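Local coordinates for DegV domain-containing protein Cgl2349/cg2579 (PDB 3EGL) that binds long-chain fatty acids such as palmitate and may take part in lipid transport or fatty acid metabolism, at residues Pro207-Arg218 with Leu232-Ile243. Numbering follows the deposited sequence.
Sequences PVFIAIGQNEAR and LPEGSSFMSVDI
F238 and I210 lie side by side on one face of the sheet and point the same way, F238 CD1 coming 3.8 Å from I210 CB. L232 meets I210 end to end, its CD2 4.0 Å from I210 CG1, while I212 sets its CD1 near the rim of the F238 ring. Helix 224-231 packs on part of this face, L228 touching both I212 and F238. On the other face the extended M239, a selenomethionine, carries its SE to the edge of the F209 ring, 3.8 Å from CZ, a Met-aromatic contact; M104 of helix 104-116 packs on M239, A211 and V241. Strands 209-215 and 237-242 run parallel, joined through helix 224-231 in a beta-alpha-beta crossover, and 237-242 is an outermost strand of its sheet in the DegV fold. Backbone bonds alternate from S237 N to V208 O up to I243 N to Q214 O, M239 N to I210 O being 2.7 Å. S236 OG, anti to its carbonyl carbon (chi1 -73°), accepts V208 N at 2.8 Å and donates to P233 O at 2.9 Å in the carbonyl plane, tying the turn before the strand to V208. At the far end R218 NH1 makes a long salt bridge to D242 OD1 (3.5 Å), guanidinium and carboxylate planes 77° apart. I243 lays CD1 over the Q214 backbone, 3.7 Å from Q214 C, and its side chain also borders the bound palmitic acid.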
loop_
_atom_site.group_PDB
_atom_site.type_symbol
_atom_site.label_atom_id
_atom_site.label_comp_id
_atom_site.label_asym_id
_atom_site.label_seq_id
_atom_site.Cartn_x
_atom_site.Cartn_y
_atom_site.Cartn_z
ATOM N N PRO A 207 -20.827 0.821 4.364
ATOM C CA PRO A 207 -20.154 0.362 3.148
ATOM C C PRO A 207 -18.666 0.670 3.181
ATOM O O PRO A 207 -18.248 1.677 3.715
ATOM C CB PRO A 207 -20.817 1.192 2.048
ATOM C CG PRO A 207 -21.558 2.307 2.787
ATOM C CD PRO A 207 -22.001 1.651 4.034
ATOM N N VAL A 208 -17.890 -0.222 2.598
ATOM C CA VAL A 208 -16.463 -0.178 2.660
ATOM C C VAL A 208 -15.954 -0.180 1.232
ATOM O O VAL A 208 -16.568 -0.749 0.340
ATOM C CB VAL A 208 -15.934 -1.471 3.328
ATOM C CG1 VAL A 208 -14.428 -1.364 3.605
ATOM C CG2 VAL A 208 -16.694 -1.769 4.622
ATOM N N PHE A 209 -14.805 0.417 0.996
ATOM C CA PHE A 209 -14.147 0.168 -0.273
ATOM C C PHE A 209 -12.993 -0.848 -0.087
ATOM O O PHE A 209 -12.152 -0.661 0.781
ATOM C CB PHE A 209 -13.684 1.480 -0.902
ATOM C CG PHE A 209 -12.686 1.307 -2.009
ATOM C CD1 PHE A 209 -13.107 1.126 -3.320
ATOM C CD2 PHE A 209 -11.322 1.322 -1.743
ATOM C CE1 PHE A 209 -12.178 0.983 -4.355
ATOM C CE2 PHE A 209 -10.390 1.164 -2.776
ATOM C CZ PHE A 209 -10.832 0.987 -4.090
ATOM N N ILE A 210 -12.943 -1.888 -0.922
ATOM C CA ILE A 210 -11.976 -2.961 -0.741
ATOM C C ILE A 210 -11.140 -3.302 -1.965
ATOM O O ILE A 210 -11.651 -3.549 -3.061
ATOM C CB ILE A 210 -12.679 -4.307 -0.351
ATOM C CG1 ILE A 210 -13.493 -4.172 0.924
ATOM C CG2 ILE A 210 -11.638 -5.432 -0.175
ATOM C CD1 ILE A 210 -12.651 -4.251 2.187
ATOM N N ALA A 211 -9.842 -3.429 -1.743
ATOM C CA ALA A 211 -8.947 -3.866 -2.794
ATOM C C ALA A 211 -8.302 -5.168 -2.345
ATOM O O ALA A 211 -7.624 -5.231 -1.296
ATOM C CB ALA A 211 -7.910 -2.799 -3.086
ATOM N N ILE A 212 -8.513 -6.222 -3.123
ATOM C CA ILE A 212 -7.958 -7.491 -2.728
ATOM C C ILE A 212 -6.764 -7.766 -3.588
ATOM O O ILE A 212 -6.876 -7.766 -4.819
ATOM C CB ILE A 212 -8.981 -8.611 -2.851
ATOM C CG1 ILE A 212 -10.025 -8.452 -1.743
ATOM C CG2 ILE A 212 -8.293 -9.996 -2.738
ATOM C CD1 ILE A 212 -11.367 -9.110 -2.082
ATOM N N GLY A 213 -5.629 -7.984 -2.933
ATOM C CA GLY A 213 -4.368 -8.244 -3.613
ATOM C C GLY A 213 -4.021 -9.709 -3.544
ATOM O O GLY A 213 -4.333 -10.404 -2.558
ATOM N N GLN A 214 -3.359 -10.201 -4.583
ATOM C CA GLN A 214 -2.939 -11.604 -4.559
ATOM C C GLN A 214 -1.579 -11.785 -5.190
ATOM O O GLN A 214 -1.203 -11.090 -6.145
ATOM C CB GLN A 214 -3.975 -12.523 -5.230
ATOM C CG GLN A 214 -4.213 -12.257 -6.703
ATOM C CD GLN A 214 -3.102 -12.824 -7.605
ATOM O OE1 GLN A 214 -2.759 -12.214 -8.611
ATOM N NE2 GLN A 214 -2.524 -13.976 -7.229
ATOM N N ASN A 215 -0.850 -12.751 -4.663
ATOM C CA ASN A 215 0.348 -13.206 -5.317
ATOM C C ASN A 215 0.295 -14.706 -5.472
ATOM O O ASN A 215 0.462 -15.457 -4.486
ATOM C CB ASN A 215 1.601 -12.792 -4.545
ATOM C CG ASN A 215 2.853 -13.316 -5.193
ATOM O OD1 ASN A 215 3.600 -14.061 -4.586
ATOM N ND2 ASN A 215 3.059 -12.985 -6.459
ATOM N N GLU A 216 0.064 -15.132 -6.717
ATOM C CA GLU A 216 -0.129 -16.549 -7.054
ATOM C C GLU A 216 -1.226 -17.179 -6.221
ATOM O O GLU A 216 -1.058 -18.277 -5.660
ATOM C CB GLU A 216 1.171 -17.313 -6.861
ATOM C CG GLU A 216 2.118 -17.036 -7.968
ATOM C CD GLU A 216 3.436 -17.682 -7.728
ATOM O OE1 GLU A 216 3.569 -18.938 -7.905
ATOM O OE2 GLU A 216 4.351 -16.913 -7.374
ATOM N N ALA A 217 -2.340 -16.460 -6.111
ATOM C CA ALA A 217 -3.444 -16.884 -5.267
ATOM C C ALA A 217 -4.765 -16.358 -5.855
ATOM O O ALA A 217 -5.668 -15.917 -5.113
ATOM C CB ALA A 217 -3.227 -16.390 -3.851
ATOM N N ARG A 218 -4.835 -16.387 -7.194
ATOM C CA ARG A 218 -6.011 -15.936 -7.957
ATOM C C ARG A 218 -7.342 -16.550 -7.484
ATOM O O ARG A 218 -8.296 -15.820 -7.173
ATOM C CB ARG A 218 -5.820 -16.194 -9.449
ATOM C CG ARG A 218 -4.632 -15.436 -9.999
ATOM C CD ARG A 218 -4.806 -15.106 -11.474
ATOM N NE ARG A 218 -3.555 -14.577 -12.016
ATOM C CZ ARG A 218 -3.250 -13.284 -12.095
ATOM N NH1 ARG A 218 -4.106 -12.352 -11.666
ATOM N NH2 ARG A 218 -2.075 -12.924 -12.605
ATOM N N LEU A 232 -19.983 -7.920 4.240
ATOM C CA LEU A 232 -19.812 -6.486 4.402
ATOM C C LEU A 232 -21.093 -5.753 4.076
ATOM O O LEU A 232 -21.875 -6.258 3.273
ATOM C CB LEU A 232 -18.655 -5.993 3.517
ATOM C CG LEU A 232 -17.343 -5.698 4.258
ATOM C CD1 LEU A 232 -17.166 -6.544 5.514
ATOM C CD2 LEU A 232 -16.158 -5.861 3.339
ATOM N N PRO A 233 -21.301 -4.540 4.654
ATOM C CA PRO A 233 -22.581 -3.840 4.416
ATOM C C PRO A 233 -22.837 -3.567 2.943
ATOM O O PRO A 233 -21.897 -3.353 2.174
ATOM C CB PRO A 233 -22.413 -2.525 5.181
ATOM C CG PRO A 233 -21.385 -2.797 6.197
ATOM C CD PRO A 233 -20.427 -3.756 5.551
ATOM N N GLU A 234 -24.106 -3.601 2.555
ATOM C CA GLU A 234 -24.524 -3.390 1.179
ATOM C C GLU A 234 -23.974 -2.092 0.639
ATOM O O GLU A 234 -23.885 -1.109 1.367
ATOM C CB GLU A 234 -26.046 -3.339 1.091
ATOM C CG GLU A 234 -26.714 -4.688 1.130
ATOM C CD GLU A 234 -28.223 -4.561 1.315
ATOM O OE1 GLU A 234 -28.849 -3.666 0.674
ATOM O OE2 GLU A 234 -28.779 -5.353 2.108
ATOM N N GLY A 235 -23.647 -2.099 -0.652
ATOM C CA GLY A 235 -23.063 -0.944 -1.326
ATOM C C GLY A 235 -21.551 -0.835 -1.190
ATOM O O GLY A 235 -21.000 0.214 -1.451
ATOM N N SER A 236 -20.884 -1.898 -0.745
ATOM C CA SER A 236 -19.413 -1.906 -0.662
ATOM C C SER A 236 -18.822 -2.191 -2.038
ATOM O O SER A 236 -19.439 -2.870 -2.837
ATOM C CB SER A 236 -18.948 -2.959 0.334
ATOM O OG SER A 236 -19.204 -2.544 1.662
ATOM N N SER A 237 -17.647 -1.673 -2.361
ATOM C CA SER A 237 -17.112 -1.985 -3.693
ATOM C C SER A 237 -15.825 -2.764 -3.626
ATOM O O SER A 237 -15.087 -2.663 -2.649
ATOM C CB SER A 237 -16.966 -0.751 -4.581
ATOM O OG SER A 237 -16.417 0.318 -3.863
ATOM N N PHE A 238 -15.576 -3.559 -4.667
ATOM C CA PHE A 238 -14.470 -4.495 -4.639
ATOM C C PHE A 238 -13.606 -4.387 -5.861
ATOM O O PHE A 238 -14.069 -4.466 -6.973
ATOM C CB PHE A 238 -14.959 -5.928 -4.424
ATOM C CG PHE A 238 -15.706 -6.112 -3.126
ATOM C CD1 PHE A 238 -15.084 -6.739 -2.030
ATOM C CD2 PHE A 238 -17.024 -5.640 -2.990
ATOM C CE1 PHE A 238 -15.777 -6.897 -0.819
ATOM C CE2 PHE A 238 -17.723 -5.784 -1.785
ATOM C CZ PHE A 238 -17.112 -6.414 -0.699
HETATM N N MSE A 239 -12.322 -4.254 -5.624
HETATM C CA MSE A 239 -11.367 -4.135 -6.676
HETATM C C MSE A 239 -10.301 -5.250 -6.524
HETATM O O MSE A 239 -9.952 -5.643 -5.420
HETATM C CB MSE A 239 -10.785 -2.743 -6.528
HETATM C CG MSE A 239 -9.691 -2.436 -7.428
HETATM SE SE MSE A 239 -9.144 -0.660 -7.107
HETATM C CE MSE A 239 -8.034 -0.593 -8.656
ATOM N N SER A 240 -9.814 -5.783 -7.628
ATOM C CA SER A 240 -8.734 -6.774 -7.605
ATOM C C SER A 240 -7.417 -6.125 -7.978
ATOM O O SER A 240 -7.385 -5.361 -8.919
ATOM C CB SER A 240 -8.994 -7.832 -8.660
ATOM O OG SER A 240 -10.066 -8.638 -8.253
ATOM N N VAL A 241 -6.335 -6.440 -7.262
ATOM C CA VAL A 241 -4.999 -5.996 -7.657
ATOM C C VAL A 241 -4.004 -7.132 -7.507
ATOM O O VAL A 241 -4.248 -8.137 -6.834
ATOM C CB VAL A 241 -4.510 -4.726 -6.888
ATOM C CG1 VAL A 241 -5.391 -3.543 -7.166
ATOM C CG2 VAL A 241 -4.402 -4.974 -5.375
ATOM N N ASP A 242 -2.886 -6.985 -8.196
ATOM C CA ASP A 242 -1.773 -7.887 -8.049
ATOM C C ASP A 242 -0.857 -7.256 -7.066
ATOM O O ASP A 242 -0.612 -6.039 -7.126
ATOM C CB ASP A 242 -1.028 -8.001 -9.360
ATOM C CG ASP A 242 -1.829 -8.707 -10.407
ATOM O OD1 ASP A 242 -2.587 -9.648 -10.063
ATOM O OD2 ASP A 242 -1.681 -8.340 -11.585
ATOM N N ILE A 243 -0.359 -8.079 -6.154
ATOM C CA ILE A 243 0.651 -7.650 -5.220
ATOM C C ILE A 243 1.956 -7.360 -5.974
ATOM O O ILE A 243 2.441 -8.180 -6.762
ATOM C CB ILE A 243 0.841 -8.686 -4.098
ATOM C CG1 ILE A 243 -0.413 -8.679 -3.170
ATOM C CG2 ILE A 243 2.115 -8.371 -3.310
ATOM C CD1 ILE A 243 -0.572 -9.908 -2.157
#